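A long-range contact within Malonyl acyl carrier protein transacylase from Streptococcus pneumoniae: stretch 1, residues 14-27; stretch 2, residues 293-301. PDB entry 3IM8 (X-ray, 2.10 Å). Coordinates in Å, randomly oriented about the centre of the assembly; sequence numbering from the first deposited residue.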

# COMPACT_ATOMS: atom_id res chain seq x y z
N GLN A 14 -0.34 -9.79 -3.59
CA GLN A 14 0.28 -10.57 -4.67
C GLN A 14 -0.27 -12.01 -4.80
O GLN A 14 -0.80 -12.57 -3.84
N TYR A 15 -0.14 -12.63 -5.98
CA TYR A 15 -0.48 -14.06 -6.11
C TYR A 15 0.30 -14.59 -7.28
O TYR A 15 0.79 -13.82 -8.12
N LEU A 16 0.50 -15.91 -7.32
CA LEU A 16 1.36 -16.46 -8.35
C LEU A 16 0.68 -16.20 -9.70
O LEU A 16 -0.50 -16.40 -9.84
N GLY A 17 1.46 -15.72 -10.66
CA GLY A 17 1.00 -15.50 -12.00
C GLY A 17 0.31 -14.17 -12.25
O GLY A 17 -0.19 -13.96 -13.36
N MET A 18 0.22 -13.29 -11.24
CA MET A 18 -0.52 -12.02 -11.41
C MET A 18 -0.01 -11.20 -12.61
O MET A 18 1.20 -11.09 -12.85
N GLY A 19 -0.94 -10.66 -13.38
CA GLY A 19 -0.56 -9.87 -14.53
C GLY A 19 -0.13 -10.66 -15.77
O GLY A 19 0.21 -10.05 -16.80
N ARG A 20 -0.09 -11.98 -15.69
CA ARG A 20 0.46 -12.77 -16.82
C ARG A 20 -0.43 -12.69 -18.07
O ARG A 20 0.10 -12.59 -19.19
N ASP A 21 -1.76 -12.76 -17.88
CA ASP A 21 -2.72 -12.53 -18.98
C ASP A 21 -2.45 -11.20 -19.73
O ASP A 21 -2.27 -11.16 -20.98
N PHE A 22 -2.35 -10.11 -18.97
CA PHE A 22 -2.04 -8.80 -19.54
C PHE A 22 -0.69 -8.83 -20.23
O PHE A 22 -0.56 -8.25 -21.30
N TYR A 23 0.30 -9.50 -19.62
CA TYR A 23 1.69 -9.52 -20.12
C TYR A 23 1.85 -10.08 -21.53
O TYR A 23 2.56 -9.48 -22.37
N ASP A 24 1.19 -11.21 -21.79
CA ASP A 24 1.21 -11.86 -23.09
C ASP A 24 0.41 -11.08 -24.16
O ASP A 24 0.78 -11.06 -25.36
N GLN A 25 -0.66 -10.43 -23.71
CA GLN A 25 -1.63 -9.79 -24.60
C GLN A 25 -1.32 -8.34 -24.97
O GLN A 25 -1.67 -7.90 -26.04
N TYR A 26 -0.72 -7.60 -24.04
CA TYR A 26 -0.50 -6.18 -24.20
C TYR A 26 0.99 -5.80 -24.17
O TYR A 26 1.62 -5.88 -23.13
N PRO A 27 1.57 -5.37 -25.31
CA PRO A 27 3.00 -4.95 -25.25
C PRO A 27 3.36 -3.89 -24.21
O PRO A 27 4.50 -3.86 -23.73
N HIS A 293 -12.36 -2.36 -9.89
CA HIS A 293 -10.97 -2.70 -9.76
C HIS A 293 -10.52 -3.41 -11.02
O HIS A 293 -11.34 -4.00 -11.69
N VAL A 294 -9.23 -3.34 -11.35
CA VAL A 294 -8.69 -4.07 -12.48
C VAL A 294 -7.44 -4.81 -12.04
O VAL A 294 -6.47 -4.16 -11.58
N GLU A 295 -7.47 -6.15 -12.13
CA GLU A 295 -6.27 -6.98 -11.82
C GLU A 295 -5.99 -8.08 -12.87
O GLU A 295 -4.92 -8.69 -12.87
N ASP A 296 -6.96 -8.33 -13.77
CA ASP A 296 -6.93 -9.43 -14.76
C ASP A 296 -7.88 -9.17 -15.97
O ASP A 296 -8.52 -8.12 -16.05
N GLN A 297 -7.97 -10.09 -16.92
CA GLN A 297 -8.71 -9.82 -18.17
C GLN A 297 -10.16 -9.60 -17.84
O GLN A 297 -10.77 -8.61 -18.28
N ALA A 298 -10.72 -10.48 -17.02
CA ALA A 298 -12.15 -10.33 -16.65
C ALA A 298 -12.48 -8.96 -16.06
O ALA A 298 -13.40 -8.28 -16.51
N SER A 299 -11.71 -8.54 -15.05
CA SER A 299 -11.94 -7.23 -14.41
C SER A 299 -11.70 -6.03 -15.36
O SER A 299 -12.34 -4.94 -15.22
N LEU A 300 -10.81 -6.22 -16.33
CA LEU A 300 -10.53 -5.18 -17.35
C LEU A 300 -11.80 -4.98 -18.20
O LEU A 300 -12.27 -3.85 -18.39
N VAL A 301 -12.37 -6.09 -18.67
CA VAL A 301 -13.61 -6.09 -19.50
C VAL A 301 -14.79 -5.52 -18.73
O VAL A 301 -15.46 -4.65 -19.23

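The two stretches bury 436 Å² between them, both sides summed, and the shape of the contact is set by one bulky ring. Phe22 loses 85 Å², more than any other residue here. Its CA-to-CB bond points sideways, but with chi1 at -67° (m) and chi2 at -30° the ring reaches across to the bend where the strand of stretch 2 gives way to its helix. The hollow it enters is lined by Val294, Glu295, Asp296, Gln297 and Leu300. Phe22 CZ lies 4.0 Å from Val294 CG1 and Phe22 CE1 lies 4.0 Å from Leu300 CB, so both apolar neighbours are at van der Waals range. Backbone supplies much of the rest: Phe22 CE2 is 3.7 Å from Glu295 C, and Phe22 CZ comes to 3.0 Å from Asp296 O, a tight fit. Near the ring plane, at its edge, Gln297 OE1 sits 3.5 Å from Phe22 CE1.

Gln297 is the answering bump, covered over 77 Å². Its CA-to-CB bond points sideways, but chi1 t (-164°) and chi2 p (62°) bring the amide nearer, beside the rings of Phe22 and Tyr26. Gln297 NE2 donates a weak hydrogen bond to Tyr26 OH, long at 3.3 Å but nearly straight at 166°. Tyr26, chi1 m, points toward stretch 2 and also meets Leu300, with Tyr26 OH 3.6 Å from Leu300 CD1.

Asp21, chi1 p (53°), points toward stretch 2 at the start of the second helix. Asp21 OD2 accepts from Gln297 N at 2.9 Å (139°), engaging a first-turn amide that has no preceding helical turn to bond to, and stands 3.3 Å from Asp296 CB. That CB touches although the CA-to-CB bond of Asp296 points away overall. With chi1 p, Asp296 instead caps its own helix, OD1 accepting from Ser299 N at 3.0 Å.

Beyond Phe22 the fit is completed by water. Water 2 donates to Asp21 OD1 (2.6 Å) and Glu295 O (2.7 Å) and accepts from Gly19 N (2.8 Å); the direct separation of Gly19 N and Glu295 O is 4.5 Å, leaving the water to bridge them. Water 1 donates to Glu295 O at 2.9 Å and hydrogen-bonds Tyr15 OH at 2.9 Å, so one carbonyl serves both waters. Tyr15, chi1 p (57°), points toward stretch 2, and its CE1 lies 3.5 Å from Glu295 OE1. Glu295 starts sideways, but chi1 p (70°) and chi2 t (177°) carry its carboxylate nearer, close to the tyrosine ring.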

# COMPACT_ATOMS: atom_id res chain seq x y z
CB GLN A 14 1.82 -10.56 -4.53
CG GLN A 14 2.45 -11.40 -3.34
CD GLN A 14 2.23 -10.81 -1.92
OE1 GLN A 14 1.68 -9.71 -1.75
NE2 GLN A 14 2.70 -11.55 -0.90
CB TYR A 15 -2.04 -14.29 -6.20
CG TYR A 15 -2.71 -13.53 -7.34
CD1 TYR A 15 -3.28 -12.26 -7.13
CD2 TYR A 15 -2.73 -14.07 -8.64
CE1 TYR A 15 -3.87 -11.58 -8.18
CE2 TYR A 15 -3.30 -13.38 -9.70
CZ TYR A 15 -3.86 -12.14 -9.47
OH TYR A 15 -4.40 -11.46 -10.56
CB LEU A 16 1.60 -17.96 -8.11
CG LEU A 16 2.71 -18.78 -8.79
CD1 LEU A 16 4.09 -18.45 -8.22
CD2 LEU A 16 2.39 -20.29 -8.58
CB MET A 18 -0.46 -11.18 -10.14
CG MET A 18 0.98 -10.86 -9.72
SD MET A 18 1.06 -9.87 -8.27
CE MET A 18 2.76 -9.34 -8.41
CB ARG A 20 0.70 -14.26 -16.45
CG ARG A 20 1.19 -15.13 -17.65
CD ARG A 20 2.67 -14.98 -17.84
NE ARG A 20 3.07 -15.21 -19.23
CZ ARG A 20 4.32 -15.53 -19.62
NH1 ARG A 20 4.58 -15.66 -20.91
NH2 ARG A 20 5.31 -15.73 -18.73
CB ASP A 21 -4.18 -12.65 -18.49
CG ASP A 21 -4.51 -11.77 -17.25
OD1 ASP A 21 -3.65 -11.06 -16.71
OD2 ASP A 21 -5.67 -11.80 -16.80
CB PHE A 22 -2.03 -7.72 -18.48
CG PHE A 22 -3.36 -7.45 -17.88
CD1 PHE A 22 -4.55 -7.63 -18.63
CD2 PHE A 22 -3.47 -6.95 -16.57
CE1 PHE A 22 -5.78 -7.32 -18.06
CE2 PHE A 22 -4.72 -6.64 -16.01
CZ PHE A 22 -5.86 -6.84 -16.74
CB TYR A 23 2.64 -10.25 -19.11
CG TYR A 23 4.11 -10.44 -19.53
CD1 TYR A 23 5.12 -9.61 -19.01
CD2 TYR A 23 4.51 -11.49 -20.41
CE1 TYR A 23 6.46 -9.78 -19.34
CE2 TYR A 23 5.89 -11.68 -20.77
CZ TYR A 23 6.82 -10.81 -20.21
OH TYR A 23 8.11 -10.92 -20.50
CB ASP A 24 0.67 -13.28 -22.94
CG ASP A 24 1.63 -14.16 -22.20
OD1 ASP A 24 2.83 -14.08 -22.46
OD2 ASP A 24 1.19 -14.95 -21.36
CB GLN A 25 -3.02 -9.82 -23.98
CG GLN A 25 -4.00 -9.08 -24.85
CD GLN A 25 -5.35 -9.63 -24.71
OE1 GLN A 25 -5.62 -10.40 -23.79
NE2 GLN A 25 -6.25 -9.25 -25.61
CB TYR A 26 -1.30 -5.46 -23.10
CG TYR A 26 -2.81 -5.62 -23.23
CD1 TYR A 26 -3.54 -4.86 -24.16
CD2 TYR A 26 -3.51 -6.52 -22.45
CE1 TYR A 26 -4.91 -5.03 -24.30
CE2 TYR A 26 -4.91 -6.66 -22.59
CZ TYR A 26 -5.57 -5.92 -23.52
OH TYR A 26 -6.94 -6.06 -23.64
CB PRO A 27 3.27 -4.36 -26.65
CG PRO A 27 2.29 -5.13 -27.55
CD PRO A 27 1.03 -5.27 -26.67
CB HIS A 293 -10.77 -3.57 -8.52
CG HIS A 293 -11.48 -4.89 -8.57
ND1 HIS A 293 -10.89 -6.05 -9.05
CD2 HIS A 293 -12.73 -5.24 -8.18
CE1 HIS A 293 -11.74 -7.05 -8.97
NE2 HIS A 293 -12.87 -6.58 -8.45
CB VAL A 294 -8.38 -3.12 -13.68
CG1 VAL A 294 -7.83 -3.93 -14.85
CG2 VAL A 294 -9.63 -2.47 -14.16
CB GLU A 295 -6.41 -7.65 -10.44
CG GLU A 295 -7.48 -8.73 -10.44
CD GLU A 295 -7.61 -9.44 -9.13
OE1 GLU A 295 -6.65 -9.44 -8.34
OE2 GLU A 295 -8.70 -9.97 -8.87
CB ASP A 296 -7.23 -10.80 -14.09
CG ASP A 296 -8.61 -10.87 -13.46
OD1 ASP A 296 -9.44 -9.97 -13.70
OD2 ASP A 296 -8.88 -11.81 -12.67
CB GLN A 297 -8.54 -10.91 -19.26
CG GLN A 297 -8.99 -10.41 -20.69
CD GLN A 297 -8.14 -9.23 -21.18
OE1 GLN A 297 -6.95 -9.13 -20.84
NE2 GLN A 297 -8.73 -8.34 -21.99
CB ALA A 298 -12.59 -11.46 -15.66
CB SER A 299 -11.14 -7.09 -13.08
OG SER A 299 -9.74 -7.36 -13.21
CB LEU A 300 -9.36 -5.60 -18.25
CG LEU A 300 -8.62 -4.60 -19.19
CD1 LEU A 300 -8.59 -5.01 -20.63
CD2 LEU A 300 -8.96 -3.07 -19.01
CB VAL A 301 -13.91 -7.46 -20.07
CG1 VAL A 301 -15.31 -7.47 -20.77
CG2 VAL A 301 -12.83 -7.83 -21.07
O HOH W 1 -2.99 -8.93 -10.71
O HOH W 2 -3.65 -10.68 -14.13